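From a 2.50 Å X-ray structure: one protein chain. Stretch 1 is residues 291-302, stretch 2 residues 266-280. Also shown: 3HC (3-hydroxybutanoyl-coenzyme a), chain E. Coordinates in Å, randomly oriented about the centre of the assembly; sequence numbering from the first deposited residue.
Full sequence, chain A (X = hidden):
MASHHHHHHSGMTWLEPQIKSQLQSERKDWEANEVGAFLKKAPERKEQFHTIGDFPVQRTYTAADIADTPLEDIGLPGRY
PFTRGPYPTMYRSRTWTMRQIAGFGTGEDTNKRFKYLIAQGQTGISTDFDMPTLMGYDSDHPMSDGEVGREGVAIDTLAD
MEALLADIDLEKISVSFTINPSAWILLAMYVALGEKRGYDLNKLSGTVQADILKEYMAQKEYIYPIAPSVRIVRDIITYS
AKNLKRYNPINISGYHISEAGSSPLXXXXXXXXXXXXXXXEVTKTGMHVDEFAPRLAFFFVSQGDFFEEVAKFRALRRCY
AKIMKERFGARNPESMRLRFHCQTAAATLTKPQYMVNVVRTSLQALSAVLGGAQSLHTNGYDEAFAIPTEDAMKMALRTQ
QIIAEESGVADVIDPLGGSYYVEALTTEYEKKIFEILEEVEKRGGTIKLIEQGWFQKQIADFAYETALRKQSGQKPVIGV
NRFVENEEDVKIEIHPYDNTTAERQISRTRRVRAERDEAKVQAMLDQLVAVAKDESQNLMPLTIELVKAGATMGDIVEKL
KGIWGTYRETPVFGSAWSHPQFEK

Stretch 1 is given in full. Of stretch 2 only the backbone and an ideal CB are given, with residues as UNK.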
# COMPACT_ATOMS: atom_id res chain seq x y z
N GLU A 291 35.00 20.08 0.12
CA GLU A 291 34.83 20.63 1.46
C GLU A 291 33.33 20.71 1.84
O GLU A 291 33.03 20.84 3.03
CB GLU A 291 35.43 22.05 1.57
CG GLU A 291 36.94 22.16 1.47
CD GLU A 291 37.45 23.56 1.78
OE1 GLU A 291 38.08 24.17 0.88
OE2 GLU A 291 37.21 24.04 2.91
N PHE A 292 32.40 20.70 0.85
CA PHE A 292 30.96 20.89 1.11
C PHE A 292 30.03 19.92 0.41
O PHE A 292 28.99 19.58 0.98
CB PHE A 292 30.55 22.36 0.86
CG PHE A 292 30.57 22.78 -0.60
CD1 PHE A 292 31.74 23.23 -1.19
CD2 PHE A 292 29.41 22.72 -1.37
CE1 PHE A 292 31.76 23.60 -2.54
CE2 PHE A 292 29.43 23.08 -2.72
CZ PHE A 292 30.61 23.52 -3.30
N ALA A 293 30.37 19.46 -0.82
CA ALA A 293 29.55 18.51 -1.57
C ALA A 293 29.12 17.26 -0.78
O ALA A 293 27.93 16.89 -0.89
CB ALA A 293 30.20 18.12 -2.87
N PRO A 294 29.98 16.65 0.09
CA PRO A 294 29.53 15.49 0.87
C PRO A 294 28.30 15.75 1.75
O PRO A 294 27.50 14.83 1.97
CB PRO A 294 30.75 15.15 1.73
CG PRO A 294 31.90 15.69 1.00
CD PRO A 294 31.41 16.93 0.35
N ARG A 295 28.14 17.01 2.23
CA ARG A 295 27.07 17.48 3.10
C ARG A 295 25.84 18.09 2.40
O ARG A 295 24.83 18.38 3.07
CB ARG A 295 27.61 18.40 4.19
CG ARG A 295 28.17 17.65 5.41
CD ARG A 295 27.05 17.08 6.26
NE ARG A 295 27.53 15.97 7.06
CZ ARG A 295 26.76 15.04 7.61
NH1 ARG A 295 27.30 14.07 8.32
NH2 ARG A 295 25.45 15.09 7.44
N LEU A 296 25.89 18.23 1.06
CA LEU A 296 24.74 18.69 0.30
C LEU A 296 23.71 17.57 0.35
O LEU A 296 24.08 16.39 0.48
CB LEU A 296 25.10 18.97 -1.18
CG LEU A 296 26.03 20.15 -1.49
CD1 LEU A 296 26.49 20.10 -2.93
CD2 LEU A 296 25.35 21.48 -1.20
N ALA A 297 22.43 17.91 0.28
CA ALA A 297 21.32 16.96 0.33
C ALA A 297 20.17 17.50 -0.50
O ALA A 297 20.15 18.68 -0.88
CB ALA A 297 20.89 16.70 1.77
N PHE A 298 19.22 16.61 -0.81
CA PHE A 298 18.06 16.89 -1.67
C PHE A 298 16.74 16.49 -1.02
O PHE A 298 16.72 15.81 0.01
CB PHE A 298 18.24 16.14 -3.01
CG PHE A 298 19.43 16.60 -3.79
CD1 PHE A 298 20.71 16.11 -3.50
CD2 PHE A 298 19.31 17.55 -4.79
CE1 PHE A 298 21.83 16.58 -4.19
CE2 PHE A 298 20.43 18.00 -5.49
CZ PHE A 298 21.68 17.52 -5.18
N PHE A 299 15.65 16.93 -1.63
CA PHE A 299 14.29 16.61 -1.18
C PHE A 299 13.42 16.40 -2.41
O PHE A 299 13.23 17.30 -3.23
CB PHE A 299 13.76 17.73 -0.24
CG PHE A 299 12.28 17.72 0.11
CD1 PHE A 299 11.60 16.53 0.33
CD2 PHE A 299 11.60 18.91 0.29
CE1 PHE A 299 10.26 16.52 0.68
CE2 PHE A 299 10.24 18.91 0.66
CZ PHE A 299 9.59 17.71 0.88
N PHE A 300 12.90 15.18 -2.55
CA PHE A 300 12.04 14.80 -3.69
C PHE A 300 10.69 14.24 -3.25
O PHE A 300 10.54 13.77 -2.13
CB PHE A 300 12.78 13.81 -4.62
CG PHE A 300 14.01 14.42 -5.25
CD1 PHE A 300 13.90 15.45 -6.19
CD2 PHE A 300 15.28 14.00 -4.86
CE1 PHE A 300 15.04 16.04 -6.74
CE2 PHE A 300 16.42 14.58 -5.43
CZ PHE A 300 16.30 15.60 -6.35
N VAL A 301 9.72 14.28 -4.14
CA VAL A 301 8.40 13.69 -3.92
C VAL A 301 8.48 12.21 -4.35
O VAL A 301 9.35 11.82 -5.15
CB VAL A 301 7.28 14.45 -4.75
CG1 VAL A 301 7.43 14.22 -6.25
CG2 VAL A 301 5.89 14.09 -4.28
N SER A 302 7.53 11.40 -3.85
CA SER A 302 7.30 10.05 -4.32
C SER A 302 5.88 10.15 -4.85
O SER A 302 4.91 10.21 -4.07
CB SER A 302 7.39 9.03 -3.20
OG SER A 302 7.12 7.76 -3.77
N UNK A 266 10.72 17.40 -15.00
CA UNK A 266 10.93 18.81 -14.64
C UNK A 266 11.43 18.88 -13.19
O UNK A 266 12.38 19.60 -12.90
CB UNK A 266 9.64 19.62 -14.81
N UNK A 267 10.86 18.05 -12.32
CA UNK A 267 11.26 17.97 -10.93
C UNK A 267 12.76 17.65 -10.82
O UNK A 267 13.52 18.46 -10.27
CB UNK A 267 10.43 16.91 -10.20
N UNK A 268 13.16 16.48 -11.36
CA UNK A 268 14.53 15.99 -11.37
C UNK A 268 15.51 16.99 -12.00
O UNK A 268 16.49 17.39 -11.36
CB UNK A 268 14.59 14.66 -12.12
N UNK A 269 15.23 17.41 -13.24
CA UNK A 269 16.10 18.33 -13.99
C UNK A 269 16.21 19.73 -13.41
O UNK A 269 17.31 20.26 -13.37
CB UNK A 269 15.59 18.44 -15.43
N UNK A 270 15.10 20.34 -12.95
CA UNK A 270 15.13 21.70 -12.39
C UNK A 270 15.85 21.76 -11.04
O UNK A 270 16.49 22.77 -10.74
CB UNK A 270 13.70 22.23 -12.23
N UNK A 271 15.82 20.65 -10.27
CA UNK A 271 16.51 20.54 -8.99
C UNK A 271 18.01 20.45 -9.25
O UNK A 271 18.81 21.13 -8.57
CB UNK A 271 16.02 19.33 -8.20
N UNK A 272 18.40 19.65 -10.26
CA UNK A 272 19.80 19.55 -10.66
C UNK A 272 20.33 20.88 -11.23
O UNK A 272 21.46 21.25 -10.91
CB UNK A 272 19.97 18.43 -11.69
N UNK A 273 19.47 21.65 -11.95
CA UNK A 273 19.82 22.99 -12.48
C UNK A 273 20.18 23.93 -11.32
O UNK A 273 21.17 24.66 -11.41
CB UNK A 273 18.66 23.57 -13.29
N UNK A 274 19.41 23.86 -10.23
CA UNK A 274 19.59 24.63 -8.99
C UNK A 274 20.88 24.22 -8.27
O UNK A 274 21.63 25.10 -7.84
CB UNK A 274 18.39 24.43 -8.06
N UNK A 275 21.17 22.90 -8.22
CA UNK A 275 22.40 22.38 -7.63
C UNK A 275 23.63 23.02 -8.30
O UNK A 275 24.52 23.51 -7.60
CB UNK A 275 22.45 20.86 -7.76
N UNK A 276 23.68 23.00 -9.64
CA UNK A 276 24.79 23.55 -10.41
C UNK A 276 25.07 25.02 -10.04
O UNK A 276 26.22 25.37 -9.75
CB UNK A 276 24.49 23.43 -11.91
N UNK A 277 24.01 25.84 -9.96
CA UNK A 277 24.07 27.26 -9.60
C UNK A 277 24.73 27.43 -8.22
O UNK A 277 25.64 28.25 -8.08
CB UNK A 277 22.67 27.87 -9.60
N UNK A 278 24.29 26.62 -7.24
CA UNK A 278 24.77 26.62 -5.85
C UNK A 278 26.23 26.24 -5.73
O UNK A 278 26.97 26.94 -5.03
CB UNK A 278 23.93 25.66 -5.00
N UNK A 279 26.66 25.17 -6.41
CA UNK A 279 28.03 24.69 -6.40
C UNK A 279 28.98 25.73 -6.96
O UNK A 279 30.06 25.97 -6.39
CB UNK A 279 28.15 23.39 -7.20
N UNK A 280 28.55 26.39 -8.06
CA UNK A 280 29.32 27.47 -8.71
C UNK A 280 29.50 28.67 -7.76
O UNK A 280 30.61 29.20 -7.66
CB UNK A 280 28.62 27.92 -9.99
N1A 3HC E . 25.30 2.37 7.32
C2A 3HC E . 26.18 3.18 8.20
N3A 3HC E . 25.63 4.52 8.44
C4A 3HC E . 24.45 4.91 7.92
C5A 3HC E . 23.71 4.10 7.13
C6A 3HC E . 24.15 2.86 6.82
N6A 3HC E . 23.39 2.11 6.03
N7A 3HC E . 22.61 4.77 6.79
C8A 3HC E . 22.65 5.97 7.36
N9A 3HC E . 23.80 6.07 8.04
C1B 3HC E . 24.32 7.21 8.85
C2B 3HC E . 24.61 8.44 8.01
O2B 3HC E . 25.92 8.40 7.46
C3B 3HC E . 24.44 9.55 9.03
O3B 3HC E . 25.64 9.70 9.83
P3B 3HC E . 26.30 11.14 10.18
O7A 3HC E . 25.23 11.82 10.93
O8A 3HC E . 27.47 10.74 11.00
O9A 3HC E . 26.62 11.68 8.84
C4B 3HC E . 23.32 9.05 9.93
O4B 3HC E . 23.31 7.59 9.81
C5B 3HC E . 21.97 9.68 9.55
O5B 3HC E . 21.49 9.11 8.31
P1A 3HC E . 21.26 9.97 6.95
O1A 3HC E . 22.13 11.18 6.91
O2A 3HC E . 21.31 9.04 5.81
O3A 3HC E . 19.68 10.33 7.21
P2A 3HC E . 19.07 11.70 7.83
O4A 3HC E . 17.61 11.54 7.92
O5A 3HC E . 19.81 12.14 9.03
O6A 3HC E . 19.41 12.72 6.67
CBP 3HC E . 19.06 14.10 4.71
CCP 3HC E . 18.79 12.73 5.37
CDP 3HC E . 20.57 14.15 4.42
CEP 3HC E . 18.32 14.17 3.36
CAP 3HC E . 18.66 15.28 5.65
OAP 3HC E . 19.00 16.59 5.15
C9P 3HC E . 17.21 15.24 6.23
O9P 3HC E . 16.96 14.64 7.28
N8P 3HC E . 16.30 15.98 5.59
C7P 3HC E . 14.92 16.08 6.08
C6P 3HC E . 14.16 17.16 5.33
C5P 3HC E . 12.69 17.24 5.74
O5P 3HC E . 12.17 16.43 6.51
N4P 3HC E . 12.04 18.26 5.17
C3P 3HC E . 10.62 18.51 5.40
C2P 3HC E . 10.10 19.29 4.23
S1P 3HC E . 8.31 19.58 4.36
C1 3HC E . 8.13 20.55 2.85
O1 3HC E . 8.93 21.41 2.49
C2 3HC E . 6.95 20.18 1.93
C3 3HC E . 5.62 20.75 2.44
O3 3HC E . 5.38 20.28 3.77
C4 3HC E . 5.62 22.29 2.41

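Stretch 2 is a single helix throughout, running nearly antiparallel to strand 298-302 (173°) with the two axes 9.8 Å apart at closest approach. Positions 267, 271, 275 and 279, one helical turn apart, therefore meet stretch 1 in reverse order.

Position 266 lies out of reach of stretch 1, leaving wide choice; it is Gln266.

At position 267 the CA-to-CB bond points toward the strand, yet the ideal CB has no atom of stretch 1 within 5.5 Å. A long side chain is needed to cross that space, and the backbone NH of Val301 offers a donor. Glutamate or glutamine could supply the acceptor. The residue is Glu267, extended with chi1 and chi2 both t, and Val301 N donates to Glu267 OE2 at 3.1 Å with a nearly straight angle of 165°. The same oxygen, Glu267 OE2, lies at the edge of the Phe300 ring, 3.2 Å from Phe300 CD1.

Positions 268, 269 and 270 point sideways or out of reach and are loosely constrained from this side; they are Ala268, Ala269 and Phe270.

Position 271 is tighter. Its CB points toward the strand, with the ideal CB 3.7 Å from Phe300 CE1 and 5.1 Å from Phe298 CD2, so a small or beta-branched residue such as alanine, valine or threonine would suit. Thr271 CG2 reaches both rings, 3.6 Å from Phe300 CE1 and 3.8 Å from Phe298 CD2, the latter at the ring edge. Its hydroxyl turns back to the helix: Thr271 OG1 donates to Glu267 O (2.6 Å).

Position 272 points sideways, so only a side chain of some length could reach Phe298; leucine or methionine would serve. Leu272 does so, CD2 lying 4.3 Å from Phe298 CE2.

Position 275 faces an apolar surface formed by Leu296 and Phe298, its ideal CB 4.2 Å from Phe298 CE2. Leucine, isoleucine or methionine would be appropriate. Leu275 CD1 touches both, at 3.8 Å from Leu296 CD1 and 3.9 Å from Phe298 CZ.

Stretch 1 sets no limit at 273, 274, 276 and 277, so almost any helix-compatible residue would do; they are Ala273, Asn274, Ile276 and Thr277. At 278 the CB points sideways, allowing even a large residue that turns aside; it is Tyr278, whose end leads away.

At position 279 the CB points sideways, but the ideal CB is 4.6 Å from Phe292 CZ, favouring a modest aliphatic group. Val279 puts CG1 4.0 Å from Phe292 CZ, at the ring edge, and CG2 4.2 Å from Leu296 CD1.

Position 280 points away, where a polar residue is acceptable; it is Asn280.

Stretch 2 266-280: QEAAFTLANLITYVN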
# COMPACT_ATOMS: atom_id res chain seq x y z
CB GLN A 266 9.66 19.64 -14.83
CG GLN A 266 9.31 19.89 -16.30
CD GLN A 266 7.84 20.15 -16.52
OE1 GLN A 266 7.02 20.12 -15.60
NE2 GLN A 266 7.45 20.34 -17.75
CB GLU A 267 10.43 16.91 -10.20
CG GLU A 267 10.95 16.72 -8.79
CD GLU A 267 10.41 15.55 -8.00
OE1 GLU A 267 9.68 14.72 -8.58
OE2 GLU A 267 10.76 15.46 -6.80
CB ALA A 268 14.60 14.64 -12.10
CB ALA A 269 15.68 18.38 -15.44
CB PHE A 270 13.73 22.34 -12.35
CG PHE A 270 12.98 22.46 -13.67
CD1 PHE A 270 13.61 22.20 -14.89
CD2 PHE A 270 11.65 22.87 -13.70
CE1 PHE A 270 12.92 22.32 -16.09
CE2 PHE A 270 10.99 23.04 -14.91
CZ PHE A 270 11.62 22.74 -16.09
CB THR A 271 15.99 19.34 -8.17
OG1 THR A 271 14.58 19.46 -8.06
CG2 THR A 271 16.59 19.27 -6.78
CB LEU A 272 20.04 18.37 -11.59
CG LEU A 272 19.91 16.99 -10.91
CD1 LEU A 272 20.21 15.88 -11.88
CD2 LEU A 272 20.79 16.88 -9.67
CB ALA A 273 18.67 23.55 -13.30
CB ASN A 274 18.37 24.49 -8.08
CG ASN A 274 17.18 25.31 -8.54
OD1 ASN A 274 17.31 26.22 -9.37
ND2 ASN A 274 16.02 25.08 -7.94
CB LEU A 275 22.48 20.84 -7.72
CG LEU A 275 23.89 20.23 -7.58
CD1 LEU A 275 24.34 20.16 -6.12
CD2 LEU A 275 23.97 18.90 -8.24
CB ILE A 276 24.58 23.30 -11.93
CG1 ILE A 276 24.80 21.81 -12.25
CG2 ILE A 276 25.48 24.25 -12.80
CD1 ILE A 276 24.00 21.30 -13.46
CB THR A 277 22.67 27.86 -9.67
OG1 THR A 277 22.08 27.45 -10.90
CG2 THR A 277 22.66 29.37 -9.58
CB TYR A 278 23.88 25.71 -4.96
CG TYR A 278 22.49 26.26 -4.66
CD1 TYR A 278 22.30 27.60 -4.31
CD2 TYR A 278 21.37 25.42 -4.64
CE1 TYR A 278 21.03 28.10 -4.00
CE2 TYR A 278 20.10 25.91 -4.34
CZ TYR A 278 19.94 27.25 -4.00
OH TYR A 278 18.70 27.77 -3.68
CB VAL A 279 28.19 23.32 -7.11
CG1 VAL A 279 29.66 22.85 -7.10
CG2 VAL A 279 27.30 22.26 -6.47
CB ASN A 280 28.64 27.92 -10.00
CG ASN A 280 28.73 26.93 -11.15
OD1 ASN A 280 29.71 26.21 -11.32
ND2 ASN A 280 27.73 26.93 -12.00
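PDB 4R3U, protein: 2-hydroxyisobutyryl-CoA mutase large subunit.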